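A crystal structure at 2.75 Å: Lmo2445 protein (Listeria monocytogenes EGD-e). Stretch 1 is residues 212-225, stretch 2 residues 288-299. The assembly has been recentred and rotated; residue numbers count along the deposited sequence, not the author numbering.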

ATOM      1  N   ILE A 212     -22.910 -21.749  -8.364  1.00 66.50           N
ATOM      2  CA  ILE A 212     -22.686 -23.195  -8.490  1.00 68.23           C
ATOM      3  C   ILE A 212     -24.038 -23.908  -8.396  1.00 71.42           C
ATOM      4  O   ILE A 212     -25.005 -23.320  -7.913  1.00 72.01           O
ATOM      5  CB  ILE A 212     -21.735 -23.756  -7.401  1.00 66.79           C
ATOM      6  CG1 ILE A 212     -22.343 -23.629  -5.990  1.00 66.75           C
ATOM      7  CG2 ILE A 212     -20.376 -23.072  -7.481  1.00 64.76           C
ATOM      8  CD1 ILE A 212     -21.521 -24.285  -4.902  1.00 65.67           C
ATOM      9  N   LYS A 213     -24.116 -25.160  -8.846  1.00 76.31           N
ATOM     10  CA  LYS A 213     -25.390 -25.887  -8.768  1.00 80.65           C
ATOM     11  C   LYS A 213     -25.505 -26.659  -7.444  1.00 79.27           C
ATOM     12  O   LYS A 213     -24.496 -27.080  -6.881  1.00 76.82           O
ATOM     13  CB  LYS A 213     -25.611 -26.794  -9.987  1.00 86.56           C
ATOM     14  CG  LYS A 213     -27.026 -27.372 -10.017  1.00 92.27           C
ATOM     15  CD  LYS A 213     -27.422 -28.048 -11.318  1.00 97.14           C
ATOM     16  CE  LYS A 213     -28.888 -28.446 -11.228  1.00101.09           C
ATOM     17  NZ  LYS A 213     -29.379 -29.092 -12.473  1.00106.88           N
ATOM     18  N   GLN A 214     -26.742 -26.819  -6.962  1.00 80.67           N
ATOM     19  CA  GLN A 214     -27.053 -27.527  -5.705  1.00 80.53           C
ATOM     20  C   GLN A 214     -26.511 -28.955  -5.797  1.00 81.79           C
ATOM     21  O   GLN A 214     -27.031 -29.757  -6.563  1.00 86.09           O
ATOM     22  CB  GLN A 214     -28.581 -27.459  -5.445  1.00 82.92           C
ATOM     23  CG  GLN A 214     -29.114 -27.944  -4.085  1.00 83.16           C
ATOM     24  CD  GLN A 214     -29.423 -29.428  -3.962  1.00 85.27           C
ATOM     25  OE1 GLN A 214     -30.037 -30.032  -4.844  1.00 87.71           O
ATOM     26  NE2 GLN A 214     -29.069 -30.002  -2.821  1.00 84.23           N
ATOM     27  N   GLY A 215     -25.444 -29.241  -5.046  1.00 78.69           N
ATOM     28  CA  GLY A 215     -24.797 -30.556  -5.054  1.00 80.96           C
ATOM     29  C   GLY A 215     -23.290 -30.495  -5.281  1.00 80.41           C
ATOM     30  O   GLY A 215     -22.546 -31.308  -4.734  1.00 79.70           O
ATOM     31  N   GLU A 216     -22.833 -29.542  -6.097  1.00 80.85           N
ATOM     32  CA  GLU A 216     -21.397 -29.363  -6.373  1.00 80.02           C
ATOM     33  C   GLU A 216     -20.711 -28.755  -5.155  1.00 74.77           C
ATOM     34  O   GLU A 216     -21.376 -28.202  -4.275  1.00 71.92           O
ATOM     35  CB  GLU A 216     -21.164 -28.363  -7.530  1.00 81.72           C
ATOM     36  CG  GLU A 216     -21.759 -28.686  -8.903  1.00 86.59           C
ATOM     37  CD  GLU A 216     -21.530 -27.565  -9.934  1.00 87.24           C
ATOM     38  OE1 GLU A 216     -20.889 -26.538  -9.610  1.00 82.26           O
ATOM     39  OE2 GLU A 216     -22.000 -27.703 -11.089  1.00 92.40           O
ATOM     40  N   ASN A 217     -19.387 -28.857  -5.087  1.00 73.14           N
ATOM     41  CA  ASN A 217     -18.680 -28.203  -3.991  1.00 71.68           C
ATOM     42  C   ASN A 217     -17.492 -27.337  -4.473  1.00 69.43           C
ATOM     43  O   ASN A 217     -16.603 -27.766  -5.190  1.00 71.26           O
ATOM     44  CB  ASN A 217     -18.485 -29.060  -2.715  1.00 72.46           C
ATOM     45  CG  ASN A 217     -17.736 -30.331  -2.935  1.00 74.17           C
ATOM     46  OD1 ASN A 217     -17.023 -30.481  -3.910  1.00 79.18           O
ATOM     47  ND2 ASN A 217     -17.865 -31.252  -1.990  1.00 74.27           N
ATOM     48  N   LEU A 218     -17.567 -26.085  -4.038  1.00 66.71           N
ATOM     49  CA  LEU A 218     -16.672 -24.981  -4.380  1.00 63.89           C
ATOM     50  C   LEU A 218     -15.158 -25.100  -4.154  1.00 62.14           C
ATOM     51  O   LEU A 218     -14.714 -25.424  -3.051  1.00 61.48           O
ATOM     52  CB  LEU A 218     -17.151 -23.777  -3.565  1.00 62.28           C
ATOM     53  CG  LEU A 218     -16.617 -22.396  -3.891  1.00 61.31           C
ATOM     54  CD1 LEU A 218     -17.174 -21.954  -5.234  1.00 63.14           C
ATOM     55  CD2 LEU A 218     -17.029 -21.439  -2.787  1.00 60.53           C
ATOM     56  N   LYS A 219     -14.387 -24.773  -5.199  1.00 61.40           N
ATOM     57  CA  LYS A 219     -12.922 -24.796  -5.168  1.00 59.91           C
ATOM     58  C   LYS A 219     -12.409 -23.373  -5.315  1.00 57.89           C
ATOM     59  O   LYS A 219     -12.540 -22.772  -6.376  1.00 58.81           O
ATOM     60  CB  LYS A 219     -12.371 -25.689  -6.274  1.00 62.36           C
ATOM     61  CG  LYS A 219     -12.876 -27.103  -6.110  1.00 66.77           C
ATOM     62  CD  LYS A 219     -12.246 -28.147  -7.013  1.00 70.60           C
ATOM     63  CE  LYS A 219     -12.853 -29.497  -6.628  1.00 74.16           C
ATOM     64  NZ  LYS A 219     -12.297 -30.686  -7.321  1.00 78.25           N
ATOM     65  N   VAL A 220     -11.805 -22.855  -4.248  1.00 55.40           N
ATOM     66  CA  VAL A 220     -11.281 -21.478  -4.213  1.00 53.20           C
ATOM     67  C   VAL A 220      -9.747 -21.399  -4.241  1.00 52.67           C
ATOM     68  O   VAL A 220      -9.077 -22.323  -3.775  1.00 54.46           O
ATOM     69  CB  VAL A 220     -11.810 -20.753  -2.959  1.00 51.37           C
ATOM     70  CG1 VAL A 220     -13.326 -20.656  -3.026  1.00 51.79           C
ATOM     71  CG2 VAL A 220     -11.396 -21.466  -1.671  1.00 51.13           C
ATOM     72  N   PHE A 221      -9.210 -20.287  -4.766  1.00 51.16           N
ATOM     73  CA  PHE A 221      -7.746 -20.037  -4.894  1.00 49.08           C
ATOM     74  C   PHE A 221      -7.267 -19.219  -3.707  1.00 48.05           C
ATOM     75  O   PHE A 221      -7.530 -18.012  -3.658  1.00 47.93           O
ATOM     76  CB  PHE A 221      -7.459 -19.306  -6.218  1.00 48.24           C
ATOM     77  CG  PHE A 221      -6.020 -18.928  -6.425  1.00 47.54           C
ATOM     78  CD1 PHE A 221      -5.067 -19.891  -6.714  1.00 48.11           C
ATOM     79  CD2 PHE A 221      -5.619 -17.593  -6.385  1.00 47.00           C
ATOM     80  CE1 PHE A 221      -3.741 -19.543  -6.924  1.00 47.81           C
ATOM     81  CE2 PHE A 221      -4.294 -17.239  -6.596  1.00 46.66           C
ATOM     82  CZ  PHE A 221      -3.355 -18.215  -6.864  1.00 47.25           C
ATOM     83  N   VAL A 222      -6.570 -19.865  -2.759  1.00 47.30           N
ATOM     84  CA  VAL A 222      -6.098 -19.187  -1.549  1.00 46.00           C
ATOM     85  C   VAL A 222      -4.670 -19.605  -1.194  1.00 45.33           C
ATOM     86  O   VAL A 222      -4.461 -20.447  -0.305  1.00 45.14           O
ATOM     87  CB  VAL A 222      -7.025 -19.494  -0.342  1.00 47.71           C
ATOM     88  CG1 VAL A 222      -6.731 -18.512   0.804  1.00 47.95           C
ATOM     89  CG2 VAL A 222      -8.501 -19.393  -0.723  1.00 47.48           C
ATOM     90  N   PRO A 223      -3.670 -19.013  -1.872  1.00 45.17           N
ATOM     91  CA  PRO A 223      -2.274 -19.356  -1.610  1.00 45.98           C
ATOM     92  C   PRO A 223      -1.805 -19.199  -0.173  1.00 46.71           C
ATOM     93  O   PRO A 223      -0.940 -19.954   0.262  1.00 47.10           O
ATOM     94  CB  PRO A 223      -1.507 -18.405  -2.520  1.00 45.61           C
ATOM     95  CG  PRO A 223      -2.419 -18.190  -3.652  1.00 46.17           C
ATOM     96  CD  PRO A 223      -3.788 -18.135  -3.047  1.00 45.72           C
ATOM     97  N   PHE A 224      -2.377 -18.235   0.543  1.00 47.31           N
ATOM     98  CA  PHE A 224      -2.006 -17.971   1.933  1.00 48.43           C
ATOM     99  C   PHE A 224      -2.105 -19.216   2.819  1.00 50.28           C
ATOM    100  O   PHE A 224      -1.227 -19.457   3.650  1.00 49.96           O
ATOM    101  CB  PHE A 224      -2.879 -16.841   2.510  1.00 48.49           C
ATOM    102  CG  PHE A 224      -2.563 -16.507   3.946  1.00 49.74           C
ATOM    103  CD1 PHE A 224      -3.210 -17.165   4.982  1.00 49.77           C
ATOM    104  CD2 PHE A 224      -1.606 -15.544   4.261  1.00 49.69           C
ATOM    105  CE1 PHE A 224      -2.913 -16.872   6.300  1.00 50.52           C
ATOM    106  CE2 PHE A 224      -1.309 -15.247   5.580  1.00 50.13           C
ATOM    107  CZ  PHE A 224      -1.961 -15.913   6.599  1.00 50.76           C
ATOM    108  N   ILE A 225      -3.175 -19.991   2.639  1.00 51.62           N
ATOM    109  CA  ILE A 225      -3.399 -21.211   3.424  1.00 53.89           C
ATOM    110  C   ILE A 225      -2.197 -22.159   3.392  1.00 54.29           C
ATOM    111  O   ILE A 225      -1.777 -22.688   4.421  1.00 57.01           O
ATOM    112  CB  ILE A 225      -4.666 -21.965   2.942  1.00 55.65           C
ATOM    113  CG1 ILE A 225      -5.917 -21.139   3.258  1.00 55.51           C
ATOM    114  CG2 ILE A 225      -4.801 -23.323   3.629  1.00 58.00           C
ATOM    115  CD1 ILE A 225      -7.202 -21.713   2.699  1.00 56.24           C
ATOM    116  N   TYR A 288       1.157 -14.428  11.587  1.00 76.46           N
ATOM    117  CA  TYR A 288       0.312 -14.912  10.466  1.00 77.01           C
ATOM    118  C   TYR A 288      -1.116 -15.201  10.947  1.00 76.78           C
ATOM    119  O   TYR A 288      -1.283 -15.806  11.991  1.00 82.39           O
ATOM    120  CB  TYR A 288       0.994 -16.110   9.750  1.00 76.08           C
ATOM    121  CG  TYR A 288       2.330 -15.630   9.289  1.00 75.78           C
ATOM    122  CD1 TYR A 288       2.475 -14.994   8.057  1.00 73.36           C
ATOM    123  CD2 TYR A 288       3.439 -15.699  10.136  1.00 77.72           C
ATOM    124  CE1 TYR A 288       3.703 -14.485   7.660  1.00 74.98           C
ATOM    125  CE2 TYR A 288       4.669 -15.196   9.748  1.00 79.01           C
ATOM    126  CZ  TYR A 288       4.795 -14.591   8.513  1.00 77.66           C
ATOM    127  OH  TYR A 288       6.013 -14.099   8.141  1.00 81.19           O
ATOM    128  N   THR A 289      -2.123 -14.709  10.215  1.00 72.53           N
ATOM    129  CA  THR A 289      -3.554 -14.885  10.552  1.00 70.63           C
ATOM    130  C   THR A 289      -4.445 -14.146   9.537  1.00 67.36           C
ATOM    131  O   THR A 289      -3.921 -13.336   8.738  1.00 65.10           O
ATOM    132  CB  THR A 289      -3.896 -14.544  12.057  1.00 73.33           C
ATOM    133  OG1 THR A 289      -5.296 -14.242  12.211  1.00 74.41           O
ATOM    134  CG2 THR A 289      -3.125 -13.353  12.567  1.00 73.84           C
ATOM    135  N   GLY A 290      -5.758 -14.460   9.551  1.00 64.18           N
ATOM    136  CA  GLY A 290      -6.756 -13.833   8.645  1.00 60.73           C
ATOM    137  C   GLY A 290      -8.092 -14.541   8.413  1.00 57.17           C
ATOM    138  O   GLY A 290      -8.433 -15.459   9.124  1.00 58.23           O
ATOM    139  N   TRP A 291      -8.862 -14.063   7.429  1.00 53.61           N
ATOM    140  CA  TRP A 291     -10.154 -14.660   7.023  1.00 51.41           C
ATOM    141  C   TRP A 291     -10.530 -14.261   5.598  1.00 48.86           C
ATOM    142  O   TRP A 291     -10.270 -13.144   5.173  1.00 47.56           O
ATOM    143  CB  TRP A 291     -11.319 -14.393   7.992  1.00 52.77           C
ATOM    144  CG  TRP A 291     -11.672 -12.969   8.295  1.00 54.00           C
ATOM    145  CD1 TRP A 291     -11.311 -12.258   9.412  1.00 55.05           C
ATOM    146  CD2 TRP A 291     -12.472 -12.082   7.501  1.00 54.85           C
ATOM    147  NE1 TRP A 291     -11.834 -10.993   9.359  1.00 55.70           N
ATOM    148  CE2 TRP A 291     -12.544 -10.851   8.196  1.00 55.86           C
ATOM    149  CE3 TRP A 291     -13.117 -12.197   6.257  1.00 54.96           C
ATOM    150  CZ2 TRP A 291     -13.245  -9.739   7.691  1.00 57.42           C
ATOM    151  CZ3 TRP A 291     -13.816 -11.089   5.755  1.00 56.02           C
ATOM    152  CH2 TRP A 291     -13.875  -9.878   6.479  1.00 57.34           C
ATOM    153  N   TYR A 292     -11.153 -15.181   4.863  1.00 47.77           N
ATOM    154  CA  TYR A 292     -11.542 -14.932   3.471  1.00 46.08           C
ATOM    155  C   TYR A 292     -12.985 -15.292   3.179  1.00 46.76           C
ATOM    156  O   TYR A 292     -13.378 -16.399   3.440  1.00 47.53           O
ATOM    157  CB  TYR A 292     -10.627 -15.726   2.545  1.00 44.77           C
ATOM    158  CG  TYR A 292      -9.175 -15.363   2.730  1.00 43.56           C
ATOM    159  CD1 TYR A 292      -8.661 -14.197   2.179  1.00 42.63           C
ATOM    160  CD2 TYR A 292      -8.311 -16.177   3.452  1.00 43.43           C
ATOM    161  CE1 TYR A 292      -7.325 -13.842   2.337  1.00 42.18           C
ATOM    162  CE2 TYR A 292      -6.975 -15.827   3.615  1.00 43.83           C
ATOM    163  CZ  TYR A 292      -6.488 -14.651   3.053  1.00 42.34           C
ATOM    164  OH  TYR A 292      -5.171 -14.303   3.204  1.00 41.83           O
ATOM    165  N   ASP A 293     -13.759 -14.352   2.634  1.00 48.35           N
ATOM    166  CA  ASP A 293     -15.176 -14.583   2.295  1.00 50.11           C
ATOM    167  C   ASP A 293     -15.399 -14.886   0.819  1.00 49.54           C
ATOM    168  O   ASP A 293     -14.756 -14.309  -0.063  1.00 50.45           O
ATOM    169  CB  ASP A 293     -16.062 -13.392   2.688  1.00 52.42           C
ATOM    170  CG  ASP A 293     -16.265 -13.259   4.192  1.00 54.87           C
ATOM    171  OD1 ASP A 293     -15.713 -14.064   4.981  1.00 54.24           O
ATOM    172  OD2 ASP A 293     -17.007 -12.329   4.578  1.00 58.75           O
ATOM    173  N   PHE A 294     -16.347 -15.782   0.566  1.00 49.07           N
ATOM    174  CA  PHE A 294     -16.687 -16.217  -0.775  1.00 47.33           C
ATOM    175  C   PHE A 294     -18.198 -16.159  -0.923  1.00 49.56           C
ATOM    176  O   PHE A 294     -18.879 -17.047  -0.435  1.00 50.96           O
ATOM    177  CB  PHE A 294     -16.170 -17.642  -0.980  1.00 45.30           C
ATOM    178  CG  PHE A 294     -14.710 -17.792  -0.667  1.00 43.61           C
ATOM    179  CD1 PHE A 294     -13.749 -17.497  -1.617  1.00 42.98           C
ATOM    180  CD2 PHE A 294     -14.296 -18.200   0.586  1.00 43.61           C
ATOM    181  CE1 PHE A 294     -12.397 -17.621  -1.332  1.00 42.64           C
ATOM    182  CE2 PHE A 294     -12.945 -18.329   0.882  1.00 43.38           C
ATOM    183  CZ  PHE A 294     -11.993 -18.037  -0.072  1.00 42.76           C
ATOM    184  N   PRO A 295     -18.735 -15.085  -1.544  1.00 51.60           N
ATOM    185  CA  PRO A 295     -20.191 -15.019  -1.742  1.00 53.91           C
ATOM    186  C   PRO A 295     -20.594 -16.051  -2.796  1.00 55.44           C
ATOM    187  O   PRO A 295     -20.005 -16.094  -3.878  1.00 54.40           O
ATOM    188  CB  PRO A 295     -20.432 -13.589  -2.246  1.00 54.33           C
ATOM    189  CG  PRO A 295     -19.173 -12.845  -1.974  1.00 53.37           C
ATOM    190  CD  PRO A 295     -18.068 -13.851  -1.995  1.00 51.17           C
ATOM    191  N   VAL A 296     -21.574 -16.885  -2.473  1.00 59.07           N
ATOM    192  CA  VAL A 296     -22.013 -17.931  -3.385  1.00 61.22           C
ATOM    193  C   VAL A 296     -23.528 -18.039  -3.492  1.00 63.96           C
ATOM    194  O   VAL A 296     -24.249 -17.872  -2.509  1.00 66.50           O
ATOM    195  CB  VAL A 296     -21.449 -19.299  -2.939  1.00 62.65           C
ATOM    196  CG1 VAL A 296     -21.937 -20.432  -3.850  1.00 64.74           C
ATOM    197  CG2 VAL A 296     -19.925 -19.254  -2.932  1.00 60.79           C
ATOM    198  N   THR A 297     -23.983 -18.315  -4.712  1.00 64.45           N
ATOM    199  CA  THR A 297     -25.391 -18.509  -5.021  1.00 66.87           C
ATOM    200  C   THR A 297     -25.490 -19.944  -5.502  1.00 65.94           C
ATOM    201  O   THR A 297     -24.848 -20.310  -6.485  1.00 64.48           O
ATOM    202  CB  THR A 297     -25.872 -17.553  -6.123  1.00 67.11           C
ATOM    203  OG1 THR A 297     -25.665 -16.206  -5.687  1.00 67.75           O
ATOM    204  CG2 THR A 297     -27.351 -17.776  -6.429  1.00 68.93           C
ATOM    205  N   ILE A 298     -26.271 -20.749  -4.789  1.00 67.00           N
ATOM    206  CA  ILE A 298     -26.466 -22.147  -5.125  1.00 67.47           C
ATOM    207  C   ILE A 298     -27.830 -22.271  -5.813  1.00 69.85           C
ATOM    208  O   ILE A 298     -28.831 -21.773  -5.280  1.00 72.59           O
ATOM    209  CB  ILE A 298     -26.409 -23.019  -3.856  1.00 69.21           C
ATOM    210  CG1 ILE A 298     -25.078 -22.818  -3.135  1.00 67.32           C
ATOM    211  CG2 ILE A 298     -26.553 -24.494  -4.199  1.00 71.03           C
ATOM    212  CD1 ILE A 298     -24.959 -23.581  -1.836  1.00 69.75           C
ATOM    213  N   THR A 299     -27.864 -22.920  -6.984  1.00 69.01           N
ATOM    214  CA  THR A 299     -29.112 -23.137  -7.745  1.00 71.46           C
ATOM    215  C   THR A 299     -29.667 -24.532  -7.393  1.00 74.58           C
ATOM    216  O   THR A 299     -30.522 -25.093  -8.092  1.00 77.67           O
ATOM    217  CB  THR A 299     -28.917 -22.991  -9.288  1.00 69.54           C
ATOM    218  OG1 THR A 299     -28.047 -24.018  -9.786  1.00 67.29           O
ATOM    219  CG2 THR A 299     -28.347 -21.601  -9.664  1.00 66.79           C
TER

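Two kinds of contact join the stretches, burying 724 Å² summed over both sides: a short parallel β bridge at Ile212 and, beyond it, a run of apolar side chains packed against one side of the strand 290–298. Ile212 pairs with Ile298, their CA atoms 5.2 Å apart, and both of its backbone polar groups are used. Ile212 N donates to Thr297 O at 3.1 Å, and Thr299 N donates to Ile212 O at 3.0 Å; the latter oxygen also receives a CA-H···O contact from Ile298 CA at 3.4 Å. The side chains of Ile212 and Ile298 lie on the same face of the sheet, where Ile212 CG1 is 4.0 Å from Ile298 CG1 and 3.9 Å from Val296 CG1. Just past the bridge, Gln214 CA rests 3.4 Å from Ile298 CG2.

From Leu218 to Phe224 the backbones stand 8 to 9 Å apart, and side chains span the gap. Leu218, Val220, Val222 and Phe224 are buried here along with Tyr292, Phe294 and Val296. The last three all point toward stretch 1, Tyr292 and Phe294 with chi1 in the m well. Leu218 CD2 reaches Val296 CG2 at 3.6 Å. Val220 lays CG1 over one face of the Phe294 ring, 3.8 Å from its centroid, while Val222 places CG1 over a face of the Tyr292 ring, 4.2 Å from the centroid. These compact branched side chains fit between backbone and aromatic ring, each offering a methyl to the π face.

Phe224, with the largest area covered, closes the far end from a helix. Its long apolar ring suits the wide gap: the t rotamer (chi1 180°) carries it past Tyr292, whose ring edge meets Phe224 CD1, to bring Phe224 CZ within 3.8 Å of Thr289 N and 4.3 Å of Tyr288 CB. Tyr292 OH lies 3.5 Å from Phe224 CB; buried here, it finds its hydrogen bond elsewhere in the structure.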